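Local coordinates for protein aminotransferase (PDB 3IF2) that binds pyridoxal 5'-phosphate and probably transfers amino groups between amino acids and keto acids, perhaps as a valine-pyruvate transaminase, at residues V93-F96 / N97-D101; L262-D265 / N266-L270; Q13-G16 / I17-L20; P153-I156 / G157-D160; N49-F52 / L53-K57. All blocks are in the same frame, centred on the assembly; numbering follows the deposited sequence.

Contact 1. Residues V93-F96 / N97-D101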
loop_
_atom_site.group_PDB
_atom_site.type_symbol
_atom_site.label_atom_id
_atom_site.label_comp_id
_atom_site.label_asym_id
_atom_site.label_seq_id
_atom_site.Cartn_x
_atom_site.Cartn_y
_atom_site.Cartn_z
ATOM N N VAL A 93 -16.389 14.851 -0.323
ATOM C CA VAL A 93 -16.580 16.181 -0.936
ATOM C C VAL A 93 -17.800 16.862 -0.316
ATOM O O VAL A 93 -17.695 17.969 0.211
ATOM C CB VAL A 93 -16.760 16.094 -2.490
ATOM C CG1 VAL A 93 -17.287 17.402 -3.071
ATOM C CG2 VAL A 93 -15.441 15.672 -3.173
ATOM N N GLY A 94 -18.947 16.180 -0.375
ATOM C CA GLY A 94 -20.193 16.687 0.214
ATOM C C GLY A 94 -20.048 17.034 1.688
ATOM O O GLY A 94 -20.403 18.140 2.116
ATOM N N PHE A 95 -19.487 16.090 2.443
ATOM C CA PHE A 95 -19.224 16.207 3.893
ATOM C C PHE A 95 -18.365 17.428 4.291
ATOM O O PHE A 95 -18.773 18.205 5.178
ATOM C CB PHE A 95 -18.569 14.909 4.390
ATOM C CG PHE A 95 -18.261 14.887 5.857
ATOM C CD1 PHE A 95 -17.023 15.335 6.324
ATOM C CD2 PHE A 95 -19.193 14.400 6.771
ATOM C CE1 PHE A 95 -16.729 15.328 7.675
ATOM C CE2 PHE A 95 -18.912 14.378 8.124
ATOM C CZ PHE A 95 -17.675 14.857 8.583
ATOM N N PHE A 96 -17.191 17.591 3.664
ATOM C CA PHE A 96 -16.342 18.751 3.950
ATOM C C PHE A 96 -16.988 20.076 3.529
ATOM O O PHE A 96 -16.867 21.083 4.256
ATOM C CB PHE A 96 -14.945 18.610 3.343
ATOM C CG PHE A 96 -14.103 17.542 4.002
ATOM C CD1 PHE A 96 -13.748 17.650 5.343
ATOM C CD2 PHE A 96 -13.631 16.448 3.280
ATOM C CE1 PHE A 96 -12.973 16.670 5.959
ATOM C CE2 PHE A 96 -12.846 15.480 3.894
ATOM C CZ PHE A 96 -12.512 15.591 5.231
ATOM N N ASN A 97 -17.668 20.078 2.382
ATOM C CA ASN A 97 -18.384 21.279 1.901
ATOM C C ASN A 97 -19.573 21.673 2.803
ATOM O O ASN A 97 -19.812 22.854 2.993
ATOM C CB ASN A 97 -18.826 21.127 0.421
ATOM C CG ASN A 97 -17.660 21.194 -0.563
ATOM O OD1 ASN A 97 -16.613 21.761 -0.277
ATOM N ND2 ASN A 97 -17.854 20.634 -1.736
ATOM N N ARG A 98 -20.304 20.682 3.336
ATOM C CA ARG A 98 -21.401 20.904 4.316
ATOM C C ARG A 98 -20.881 21.548 5.584
ATOM O O ARG A 98 -21.460 22.506 6.077
ATOM C CB ARG A 98 -22.057 19.581 4.798
ATOM C CG ARG A 98 -23.088 18.941 3.898
ATOM C CD ARG A 98 -23.989 17.922 4.663
ATOM N NE ARG A 98 -23.323 16.751 5.256
ATOM C CZ ARG A 98 -22.899 15.665 4.589
ATOM N NH1 ARG A 98 -22.953 15.583 3.248
ATOM N NH2 ARG A 98 -22.354 14.654 5.270
ATOM N N HIS A 99 -19.812 20.969 6.120
ATOM C CA HIS A 99 -19.258 21.384 7.403
ATOM C C HIS A 99 -18.248 22.552 7.402
ATOM O O HIS A 99 -18.116 23.211 8.442
ATOM C CB HIS A 99 -18.666 20.158 8.124
ATOM C CG HIS A 99 -19.694 19.137 8.498
ATOM N ND1 HIS A 99 -20.682 19.394 9.421
ATOM C CD2 HIS A 99 -19.883 17.861 8.091
ATOM C CE1 HIS A 99 -21.439 18.323 9.564
ATOM N NE2 HIS A 99 -20.978 17.382 8.762
ATOM N N TYR A 100 -17.552 22.798 6.280
ATOM C CA TYR A 100 -16.496 23.843 6.210
ATOM C C TYR A 100 -16.536 24.841 5.050
ATOM O O TYR A 100 -15.827 25.856 5.102
ATOM C CB TYR A 100 -15.114 23.181 6.250
ATOM C CG TYR A 100 -14.950 22.239 7.419
ATOM C CD1 TYR A 100 -14.740 22.741 8.696
ATOM C CD2 TYR A 100 -15.053 20.843 7.259
ATOM C CE1 TYR A 100 -14.611 21.887 9.800
ATOM C CE2 TYR A 100 -14.926 19.972 8.367
ATOM C CZ TYR A 100 -14.706 20.515 9.627
ATOM O OH TYR A 100 -14.583 19.744 10.734
ATOM N N ASP A 101 -17.327 24.563 4.014
ATOM C CA ASP A 101 -17.470 25.465 2.862
ATOM C C ASP A 101 -16.123 25.799 2.130
ATOM O O ASP A 101 -15.855 26.954 1.753
ATOM C CB ASP A 101 -18.234 26.744 3.300
ATOM C CG ASP A 101 -18.848 27.514 2.127
ATOM O OD1 ASP A 101 -19.408 26.904 1.183
ATOM O OD2 ASP A 101 -18.792 28.758 2.163
#

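Contact 2. Residues L262-D265 / N266-L270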
loop_
_atom_site.group_PDB
_atom_site.type_symbol
_atom_site.label_atom_id
_atom_site.label_comp_id
_atom_site.label_asym_id
_atom_site.label_seq_id
_atom_site.Cartn_x
_atom_site.Cartn_y
_atom_site.Cartn_z
ATOM N N LEU A 262 -10.217 23.560 12.164
ATOM C CA LEU A 262 -9.685 22.831 11.017
ATOM C C LEU A 262 -9.840 23.790 9.847
ATOM O O LEU A 262 -10.970 24.132 9.477
ATOM C CB LEU A 262 -10.460 21.535 10.753
ATOM C CG LEU A 262 -9.903 20.616 9.651
ATOM C CD1 LEU A 262 -8.546 20.039 10.056
ATOM C CD2 LEU A 262 -10.900 19.487 9.336
ATOM N N ASN A 263 -8.706 24.250 9.307
ATOM C CA ASN A 263 -8.670 25.148 8.151
ATOM C C ASN A 263 -7.969 24.505 6.953
ATOM O O ASN A 263 -7.175 23.569 7.098
ATOM C CB ASN A 263 -7.976 26.464 8.510
ATOM C CG ASN A 263 -8.831 27.374 9.390
ATOM O OD1 ASN A 263 -8.387 27.796 10.455
ATOM N ND2 ASN A 263 -10.047 27.681 8.949
ATOM N N TRP A 264 -8.285 25.039 5.772
ATOM C CA TRP A 264 -7.733 24.587 4.510
ATOM C C TRP A 264 -7.769 25.675 3.429
ATOM O O TRP A 264 -8.608 26.589 3.455
ATOM C CB TRP A 264 -8.520 23.360 4.018
ATOM C CG TRP A 264 -7.962 22.745 2.757
ATOM C CD1 TRP A 264 -6.967 21.828 2.660
ATOM C CD2 TRP A 264 -8.344 23.065 1.420
ATOM N NE1 TRP A 264 -6.720 21.534 1.343
ATOM C CE2 TRP A 264 -7.553 22.288 0.562
ATOM C CE3 TRP A 264 -9.273 23.946 0.864
ATOM C CZ2 TRP A 264 -7.666 22.366 -0.831
ATOM C CZ3 TRP A 264 -9.392 24.009 -0.519
ATOM C CH2 TRP A 264 -8.598 23.226 -1.345
ATOM N N ASP A 265 -6.803 25.566 2.515
ATOM C CA ASP A 265 -6.709 26.361 1.284
ATOM C C ASP A 265 -5.824 25.574 0.288
ATOM O O ASP A 265 -5.326 24.491 0.645
ATOM C CB ASP A 265 -6.229 27.800 1.546
ATOM C CG ASP A 265 -4.780 27.896 2.042
ATOM O OD1 ASP A 265 -3.964 26.939 1.910
ATOM O OD2 ASP A 265 -4.456 28.988 2.565
ATOM N N ASN A 266 -5.592 26.107 -0.914
ATOM C CA ASN A 266 -4.780 25.392 -1.928
ATOM C C ASN A 266 -3.296 25.179 -1.601
ATOM O O ASN A 266 -2.650 24.389 -2.275
ATOM C CB ASN A 266 -4.965 25.976 -3.333
ATOM C CG ASN A 266 -6.388 25.801 -3.831
ATOM O OD1 ASN A 266 -7.258 26.606 -3.517
ATOM N ND2 ASN A 266 -6.635 24.746 -4.601
ATOM N N ASN A 267 -2.764 25.859 -0.586
ATOM C CA ASN A 267 -1.401 25.622 -0.138
ATOM C C ASN A 267 -1.359 24.707 1.124
ATOM O O ASN A 267 -0.321 24.611 1.793
ATOM C CB ASN A 267 -0.678 26.964 0.094
ATOM C CG ASN A 267 0.821 26.845 -0.068
ATOM O OD1 ASN A 267 1.302 26.297 -1.060
ATOM N ND2 ASN A 267 1.567 27.347 0.903
ATOM N N THR A 268 -2.469 24.026 1.439
ATOM C CA THR A 268 -2.544 23.122 2.584
ATOM C C THR A 268 -2.799 21.693 2.083
ATOM O O THR A 268 -3.591 21.488 1.150
ATOM C CB THR A 268 -3.668 23.556 3.560
ATOM O OG1 THR A 268 -3.551 24.958 3.850
ATOM C CG2 THR A 268 -3.612 22.758 4.863
ATOM N N ILE A 269 -2.106 20.724 2.683
ATOM C CA ILE A 269 -2.290 19.290 2.386
ATOM C C ILE A 269 -2.764 18.689 3.721
ATOM O O ILE A 269 -1.973 18.558 4.644
ATOM C CB ILE A 269 -0.987 18.631 1.854
ATOM C CG1 ILE A 269 -0.490 19.354 0.576
ATOM C CG2 ILE A 269 -1.188 17.131 1.546
ATOM C CD1 ILE A 269 0.907 18.928 0.084
ATOM N N LEU A 270 -4.071 18.421 3.841
ATOM C CA LEU A 270 -4.681 17.838 5.058
ATOM C C LEU A 270 -4.776 16.336 4.912
ATOM O O LEU A 270 -5.407 15.854 3.970
ATOM C CB LEU A 270 -6.095 18.381 5.314
ATOM C CG LEU A 270 -6.352 19.747 5.914
ATOM C CD1 LEU A 270 -7.848 19.941 6.017
ATOM C CD2 LEU A 270 -5.718 19.838 7.290
#

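Contact 3. Residues Q13-G16 / I17-L20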
loop_
_atom_site.group_PDB
_atom_site.type_symbol
_atom_site.label_atom_id
_atom_site.label_comp_id
_atom_site.label_asym_id
_atom_site.label_seq_id
_atom_site.Cartn_x
_atom_site.Cartn_y
_atom_site.Cartn_z
ATOM N N GLN A 13 19.139 -2.753 7.089
ATOM C CA GLN A 13 19.973 -2.114 8.122
ATOM C C GLN A 13 19.223 -1.942 9.448
ATOM O O GLN A 13 18.288 -1.128 9.509
ATOM C CB GLN A 13 20.497 -0.749 7.621
ATOM C CG GLN A 13 21.320 0.063 8.638
ATOM C CD GLN A 13 22.228 1.092 7.971
ATOM O OE1 GLN A 13 23.129 0.729 7.201
ATOM N NE2 GLN A 13 22.016 2.371 8.280
ATOM N N PRO A 14 19.616 -2.702 10.497
ATOM C CA PRO A 14 18.913 -2.540 11.765
ATOM C C PRO A 14 19.156 -1.155 12.393
ATOM O O PRO A 14 20.300 -0.825 12.698
ATOM C CB PRO A 14 19.489 -3.672 12.647
ATOM C CG PRO A 14 20.281 -4.541 11.741
ATOM C CD PRO A 14 20.713 -3.684 10.615
ATOM N N THR A 15 18.101 -0.345 12.505
ATOM C CA THR A 15 18.164 0.977 13.156
ATOM C C THR A 15 17.704 0.812 14.614
ATOM O O THR A 15 17.429 -0.305 15.063
ATOM C CB THR A 15 17.263 2.008 12.435
ATOM O OG1 THR A 15 15.897 1.562 12.455
ATOM C CG2 THR A 15 17.706 2.204 10.996
ATOM N N GLY A 16 17.661 1.905 15.368
ATOM C CA GLY A 16 17.106 1.894 16.730
ATOM C C GLY A 16 15.589 1.664 16.694
ATOM O O GLY A 16 15.048 0.982 17.570
ATOM N N ILE A 17 14.924 2.228 15.671
ATOM C CA ILE A 17 13.472 2.091 15.453
ATOM C C ILE A 17 13.116 0.639 15.077
ATOM O O ILE A 17 12.194 0.087 15.663
ATOM C CB ILE A 17 12.912 3.156 14.427
ATOM C CG1 ILE A 17 13.059 4.571 15.021
ATOM C CG2 ILE A 17 11.433 2.879 14.045
ATOM C CD1 ILE A 17 12.748 5.708 14.073
ATOM N N SER A 18 13.859 0.010 14.158
ATOM C CA SER A 18 13.588 -1.406 13.797
ATOM C C SER A 18 13.788 -2.368 15.010
ATOM O O SER A 18 12.976 -3.277 15.192
ATOM C CB SER A 18 14.379 -1.871 12.560
ATOM O OG SER A 18 15.745 -2.062 12.852
ATOM N N GLN A 19 14.824 -2.142 15.831
ATOM C CA GLN A 19 15.062 -2.956 17.052
ATOM C C GLN A 19 13.960 -2.741 18.111
ATOM O O GLN A 19 13.529 -3.694 18.754
ATOM C CB GLN A 19 16.490 -2.766 17.617
ATOM C CG GLN A 19 17.549 -3.539 16.786
ATOM C CD GLN A 19 19.032 -3.186 17.076
ATOM O OE1 GLN A 19 19.368 -2.512 18.057
ATOM N NE2 GLN A 19 19.921 -3.660 16.200
ATOM N N LEU A 20 13.483 -1.510 18.253
ATOM C CA LEU A 20 12.359 -1.206 19.142
ATOM C C LEU A 20 11.090 -1.895 18.591
ATOM O O LEU A 20 10.393 -2.572 19.340
ATOM C CB LEU A 20 12.158 0.319 19.275
ATOM C CG LEU A 20 11.066 0.903 20.193
ATOM C CD1 LEU A 20 11.347 0.654 21.686
ATOM C CD2 LEU A 20 10.903 2.397 19.932
#

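Contact 4. Residues P153-I156 / G157-D160. With PLP (pyridoxal-5'-phosphate), chain C.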
loop_
_atom_site.group_PDB
_atom_site.type_symbol
_atom_site.label_atom_id
_atom_site.label_comp_id
_atom_site.label_asym_id
_atom_site.label_seq_id
_atom_site.Cartn_x
_atom_site.Cartn_y
_atom_site.Cartn_z
ATOM N N PRO A 153 9.011 17.060 20.099
ATOM C CA PRO A 153 8.838 15.734 19.529
ATOM C C PRO A 153 7.714 15.615 18.490
ATOM O O PRO A 153 6.735 16.376 18.517
ATOM C CB PRO A 153 8.546 14.839 20.729
ATOM C CG PRO A 153 8.723 15.666 21.927
ATOM C CD PRO A 153 8.935 17.062 21.567
ATOM N N GLU A 154 7.922 14.714 17.542
ATOM C CA GLU A 154 6.964 14.425 16.484
ATOM C C GLU A 154 6.884 12.938 16.231
ATOM O O GLU A 154 7.649 12.173 16.804
ATOM C CB GLU A 154 7.303 15.213 15.202
ATOM C CG GLU A 154 6.457 16.478 15.015
ATOM C CD GLU A 154 4.992 16.196 14.651
ATOM O OE1 GLU A 154 4.589 15.007 14.617
ATOM O OE2 GLU A 154 4.247 17.186 14.422
ATOM N N TYR A 155 5.960 12.556 15.361
ATOM C CA TYR A 155 5.662 11.161 15.070
ATOM C C TYR A 155 6.858 10.318 14.644
ATOM O O TYR A 155 7.533 10.641 13.663
ATOM C CB TYR A 155 4.550 11.093 14.020
ATOM C CG TYR A 155 4.106 9.705 13.614
ATOM C CD1 TYR A 155 3.826 8.714 14.568
ATOM C CD2 TYR A 155 3.899 9.399 12.259
ATOM C CE1 TYR A 155 3.410 7.430 14.159
ATOM C CE2 TYR A 155 3.464 8.152 11.843
ATOM C CZ TYR A 155 3.213 7.173 12.782
ATOM O OH TYR A 155 2.809 5.960 12.313
ATOM N N ILE A 156 7.106 9.250 15.406
ATOM C CA ILE A 156 8.190 8.288 15.146
ATOM C C ILE A 156 8.163 7.727 13.706
ATOM O O ILE A 156 9.220 7.492 13.113
ATOM C CB ILE A 156 8.191 7.132 16.226
ATOM C CG1 ILE A 156 9.437 6.239 16.146
ATOM C CG2 ILE A 156 6.944 6.299 16.132
ATOM C CD1 ILE A 156 9.554 5.243 17.306
ATOM N N GLY A 157 6.964 7.531 13.165
ATOM C CA GLY A 157 6.760 6.992 11.804
ATOM C C GLY A 157 7.156 7.839 10.600
ATOM O O GLY A 157 7.205 7.315 9.475
ATOM N N TYR A 158 7.371 9.134 10.811
ATOM C CA TYR A 158 7.896 9.998 9.767
ATOM C C TYR A 158 9.363 9.689 9.469
ATOM O O TYR A 158 9.760 9.769 8.318
ATOM C CB TYR A 158 7.837 11.493 10.143
ATOM C CG TYR A 158 6.468 12.100 10.407
ATOM C CD1 TYR A 158 5.304 11.663 9.745
ATOM C CD2 TYR A 158 6.357 13.208 11.236
ATOM C CE1 TYR A 158 4.050 12.263 10.000
ATOM C CE2 TYR A 158 5.130 13.821 11.476
ATOM C CZ TYR A 158 3.980 13.346 10.879
ATOM O OH TYR A 158 2.791 13.986 11.164
ATOM N N SER A 159 10.135 9.338 10.506
ATOM C CA SER A 159 11.610 9.125 10.463
ATOM C C SER A 159 12.302 8.595 9.218
ATOM O O SER A 159 13.243 9.210 8.723
ATOM C CB SER A 159 12.052 8.180 11.592
ATOM O OG SER A 159 11.793 8.733 12.852
ATOM N N ASP A 160 11.838 7.451 8.731
ATOM C CA ASP A 160 12.573 6.696 7.701
ATOM C C ASP A 160 11.922 6.555 6.328
ATOM O O ASP A 160 12.371 5.724 5.536
ATOM C CB ASP A 160 12.870 5.295 8.294
ATOM C CG ASP A 160 13.713 5.337 9.603
ATOM O OD1 ASP A 160 14.470 6.305 9.867
ATOM O OD2 ASP A 160 13.636 4.349 10.365
HETATM N N1 PLP C . -0.299 10.081 12.118
HETATM C C2 PLP C . -0.073 9.930 13.470
HETATM C C2A PLP C . 0.123 11.170 14.283
HETATM C C3 PLP C . -0.048 8.636 14.038
HETATM O O3 PLP C . 0.169 8.441 15.376
HETATM C C4 PLP C . -0.230 7.501 13.213
HETATM C C4A PLP C . 0.079 6.139 13.823
HETATM O O4A PLP C . -0.696 5.182 13.702
HETATM C C5 PLP C . -0.459 7.690 11.809
HETATM C C6 PLP C . -0.488 9.001 11.300
HETATM C C5A PLP C . -0.627 6.525 10.813
HETATM O O4P PLP C . -1.957 6.066 10.689
HETATM P P PLP C . -2.384 5.093 9.488
HETATM O O1P PLP C . -1.368 4.679 8.451
HETATM O O2P PLP C . -3.450 5.900 8.826
HETATM O O3P PLP C . -2.899 3.875 10.148
#

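Contact 5. Residues N49-F52 / L53-K57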
loop_
_atom_site.group_PDB
_atom_site.type_symbol
_atom_site.label_atom_id
_atom_site.label_comp_id
_atom_site.label_asym_id
_atom_site.label_seq_id
_atom_site.Cartn_x
_atom_site.Cartn_y
_atom_site.Cartn_z
ATOM N N ASN A 49 -17.859 -0.514 17.565
ATOM C CA ASN A 49 -17.924 -1.798 16.893
ATOM C C ASN A 49 -19.344 -2.269 16.581
ATOM O O ASN A 49 -19.560 -2.949 15.556
ATOM C CB ASN A 49 -17.116 -2.827 17.672
ATOM C CG ASN A 49 -15.613 -2.519 17.633
ATOM O OD1 ASN A 49 -15.123 -1.911 16.685
ATOM N ND2 ASN A 49 -14.892 -2.927 18.677
ATOM N N GLU A 50 -20.301 -1.920 17.444
ATOM C CA GLU A 50 -21.713 -2.180 17.166
ATOM C C GLU A 50 -22.162 -1.453 15.898
ATOM O O GLU A 50 -22.860 -2.059 15.068
ATOM C CB GLU A 50 -22.596 -1.782 18.356
ATOM C CG GLU A 50 -22.582 -2.826 19.456
ATOM C CD GLU A 50 -22.854 -2.290 20.852
ATOM O OE1 GLU A 50 -23.273 -1.117 21.029
ATOM O OE2 GLU A 50 -22.615 -3.082 21.795
ATOM N N LEU A 51 -21.789 -0.170 15.761
ATOM C CA LEU A 51 -22.139 0.598 14.553
ATOM C C LEU A 51 -21.450 0.029 13.298
ATOM O O LEU A 51 -22.073 -0.078 12.234
ATOM C CB LEU A 51 -21.814 2.081 14.708
ATOM C CG LEU A 51 -22.036 3.020 13.499
ATOM C CD1 LEU A 51 -23.425 2.871 12.843
ATOM C CD2 LEU A 51 -21.780 4.452 13.941
ATOM N N PHE A 52 -20.169 -0.310 13.441
ATOM C CA PHE A 52 -19.422 -0.941 12.379
ATOM C C PHE A 52 -20.031 -2.276 11.954
ATOM O O PHE A 52 -20.164 -2.512 10.751
ATOM C CB PHE A 52 -17.926 -1.126 12.734
ATOM C CG PHE A 52 -17.112 0.174 12.813
ATOM C CD1 PHE A 52 -17.461 1.352 12.101
ATOM C CD2 PHE A 52 -15.910 0.169 13.510
ATOM C CE1 PHE A 52 -16.680 2.503 12.183
ATOM C CE2 PHE A 52 -15.117 1.327 13.573
ATOM C CZ PHE A 52 -15.510 2.495 12.902
ATOM N N LEU A 53 -20.408 -3.121 12.916
ATOM C CA LEU A 53 -21.004 -4.435 12.600
ATOM C C LEU A 53 -22.318 -4.288 11.855
ATOM O O LEU A 53 -22.564 -5.005 10.893
ATOM C CB LEU A 53 -21.211 -5.300 13.865
ATOM C CG LEU A 53 -21.586 -6.769 13.666
ATOM C CD1 LEU A 53 -20.719 -7.455 12.573
ATOM C CD2 LEU A 53 -21.527 -7.503 14.984
ATOM N N GLU A 54 -23.137 -3.334 12.292
ATOM C CA GLU A 54 -24.407 -2.997 11.621
ATOM C C GLU A 54 -24.170 -2.572 10.173
ATOM O O GLU A 54 -24.852 -3.048 9.267
ATOM C CB GLU A 54 -25.144 -1.893 12.398
ATOM C CG GLU A 54 -26.321 -1.197 11.700
ATOM C CD GLU A 54 -26.835 -0.056 12.547
ATOM O OE1 GLU A 54 -27.333 -0.334 13.660
ATOM O OE2 GLU A 54 -26.721 1.112 12.114
ATOM N N THR A 55 -23.224 -1.666 9.979
ATOM C CA THR A 55 -22.900 -1.181 8.630
ATOM C C THR A 55 -22.430 -2.347 7.729
ATOM O O THR A 55 -22.927 -2.501 6.623
ATOM C CB THR A 55 -21.863 -0.046 8.660
ATOM O OG1 THR A 55 -22.298 0.973 9.573
ATOM C CG2 THR A 55 -21.696 0.550 7.296
ATOM N N TYR A 56 -21.521 -3.168 8.264
ATOM C CA TYR A 56 -20.979 -4.363 7.603
ATOM C C TYR A 56 -22.066 -5.308 7.108
ATOM O O TYR A 56 -22.005 -5.782 5.971
ATOM C CB TYR A 56 -20.097 -5.112 8.597
ATOM C CG TYR A 56 -19.425 -6.372 8.108
ATOM C CD1 TYR A 56 -18.168 -6.314 7.525
ATOM C CD2 TYR A 56 -20.013 -7.614 8.284
ATOM C CE1 TYR A 56 -17.526 -7.458 7.082
ATOM C CE2 TYR A 56 -19.384 -8.785 7.845
ATOM C CZ TYR A 56 -18.131 -8.707 7.244
ATOM O OH TYR A 56 -17.478 -9.846 6.839
ATOM N N LYS A 57 -23.034 -5.596 7.981
ATOM C CA LYS A 57 -24.154 -6.453 7.634
ATOM C C LYS A 57 -24.988 -5.804 6.528
ATOM O O LYS A 57 -25.283 -6.470 5.517
ATOM C CB LYS A 57 -25.027 -6.761 8.853
ATOM C CG LYS A 57 -24.392 -7.655 9.889
ATOM C CD LYS A 57 -25.261 -7.769 11.126
ATOM C CE LYS A 57 -24.730 -8.839 12.113
ATOM N NZ LYS A 57 -24.826 -10.278 11.623
#

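Contact 1. Residues V93-F96 / N97-D101
With CG of Phe95 anti to its own backbone N (chi1 -179°) and CG of His99 anti to its carbonyl carbon (chi1 -65°), the two rings meet one turn apart on helix 86-100. The pair is T-shaped: His99 turns its edge to the Phe95 face, CD2 standing 3.6 Å above the ring centre, with centroids 4.7 Å apart and planes at 63°. Arg98, bent at chi3, folds back along the helix, and its NH2 reaches the Phe95 edge at CD2 (3.5 Å), the guanidinium and ring planes being nearly perpendicular. One residue along, Phe96 CD1 packs on Tyr100 CD2 at 3.9 Å. Four i to i+4 backbone bonds carry the helix, from Asn97 N to Val93 O through to Tyr100 N to Phe96 O, before Asp101 leaves it with positive phi. Phe95 thus lies against two polar side chains that share one acceptor: Asp323 OD1 takes a salt bridge from Arg98 NH2 and a hydrogen bond from His99 NE2, and this carboxylate would probably favour a protonated imidazole.

Contact 2. Residues L262-D265 / N266-L270
Trp264 lays its indole beside Thr268 and Leu270, two side chains at the start of strand 268-273. Between them the chain reverses in a type I beta turn from Asp265 to Thr268, closed by Thr268 N bonding to Asp265 O at 3.0 Å. This turn delivers the chain into a strand of the large mixed sheet of the cofactor-binding domain, where strand 268-273 runs parallel to 242-245. CD1 of the indole sits 3.9 Å from Leu270 CG, near the plane of the ring, while backbone N of Asn266 lies over one face toward the rim. The indole and the threonine side chain run antiparallel alongside each other, Trp264 CD1 meeting Thr268 CB at 3.8 Å. NE1 of Trp264 lies 3.1 Å from Thr268 O and makes a weak hydrogen bond to Val288 O. Farther back, Leu262 CD1 packs on Leu270 CD2. The carboxylate of Asp265, placed by chi1 67° between its backbone N and carbonyl carbon, turns inward over the bend. Its OD1 accepts two bonds from opposite faces of the carboxylate plane: Asn267 N at 3.0 Å and, on the other face, Thr268 OG1 at 2.8 Å.

Contact 3. Residues Q13-G16 / I17-L20
A capping box opens helix 16-29: Thr15, at the N-cap, and Ser18, three residues on, exchange hydrogen bonds between side chain and backbone. In one direction Ser18 N gives its hydrogen to Thr15 OG1, 3.1 Å away and nearly straight at 168°. In the other, Thr15 N donates to Ser18 OG at 2.9 Å, a more bent bond of 132°. Both hydroxyl oxygens sit between backbone N and carbonyl carbon (chi1 60° for Thr15), which folds each one back toward the partner's amide. The box meets an amide of the first turn that has no earlier helical carbonyl to bind. Regular helical bonds follow at once, Gln19 N to Thr15 O at 3.3 Å and Leu20 N to Gly16 O at 3.0 Å. Replacing Thr15 by valine would remove the hydroxyl, and Ser18 N would probably be left without its capping acceptor, making the helix start less sharply defined. On the outer side, the extended Gln19 side chain brings NE2 to 3.6 Å from Pro14 CB, touching the proline where the loop leaves helix 6-12. The inner side of the turn meets other parts of the same subunit: Ile17 packs on Ile156, Ser159 and Asp160 of the loop between strands 142-149 and 168-170, while Leu20 rests on Val394 and Pro395 of strand 394-395.

Contact 4. Residues P153-I156 / G157-D160
The Tyr155 ring is sandwiched: pyridoxal phosphate covers one face, with its C3 3.6 Å above the plane, and Gly157 covers the other, its CA making a CH-pi contact 3.7 Å from the ring centroid. At the edge comes Tyr158, whose own face receives the Tyr155 edge in a T-shaped pair with planes at 89°. Tyr155 CB also sits over the centre of the Tyr158 ring, 3.8 Å from the centroid. A chi1 of -179° carries the Tyr155 ring away from its own N to the cofactor, OH lying 3.1 Å from cofactor C4A. Behind it, Glu154 OE1 accepts from Tyr155 N (2.9 Å) on its anti lone pair and from Ser213 OG, while Tyr158 N bonds to Tyr155 O and Ser159 OG to Ile156 O. Tyr158 OH bonds Asp245 OD2, the oxygen that also bonds the cofactor. Tyr155 thus gives the cofactor an aromatic cover, as in many fold-type I aminotransferases, and its second-shell neighbour Tyr158 probably helps position both that ring and Asp245.

Contact 5. Residues N49-F52 / L53-K57
Leu51 and Thr55 form the close-packed side of this helical turn, where Thr55 OG1 donates to Leu51 O at 2.9 Å beside the backbone bond from Thr55 N to the same oxygen at 3.0 Å. The two donors reach Leu51 O from opposite faces of its carbonyl plane, so one carbonyl oxygen of the buried Leu51 is gripped twice. Thr55 OG1 lies anti to its carbonyl carbon (chi1 -52°), which turns the hydroxyl back down the helix, and Leu51 CD1 rests 3.9 Å from it. Cut back to an alanine, Thr55 would probably leave Leu51 O with the one bond from the backbone N and open a gap beside Pro318 and Leu319. All this belongs to helix 46-60, whose ladder continues with Leu53 N to Asn49 O (2.8 Å) and Tyr56 N to Phe52 O (2.9 Å). Leu51, Phe52 and Thr55 face helix 311-321, and Leu51 and Phe52 also meet helix 324-351. Tyr56 points elsewhere, to the dimer interface, where its ring stacks on Tyr56 of the second subunit and its OH bonds that residue's carbonyl oxygen. The outward side, exposed in the dimer, is looser. Glu50 extends outward without its side chain meeting the next turn, and the extended Glu54 touches Leu51 CD1 through OE2 at 3.8 Å, its carboxylate being held instead by a salt bridge to Arg324.

Along the chain the order is contact 3, contact 5, contact 1, contact 4, contact 2. Contacts 1 and 2, centres about 13 Å apart, touch through Tyr100 and Leu262, joining the end of helix 86-100 to the loop feeding strand 268-273. Contacts 3 and 4, centres also about 13 Å apart, meet where helix 16-29 packs on the loop after strand 142-149 that carries Tyr155. Contacts 1 and 3 lie on opposite sides of the chain's centre, centres about 42 Å apart. Contact 5, its centre about 25 Å from that of contact 1, lies on helix 46-60 at the dimer interface; contacts 2 and 4 meet the second subunit too. Contact 4 alone touches pyridoxal phosphate, whose site Tyr79 of the second subunit completes.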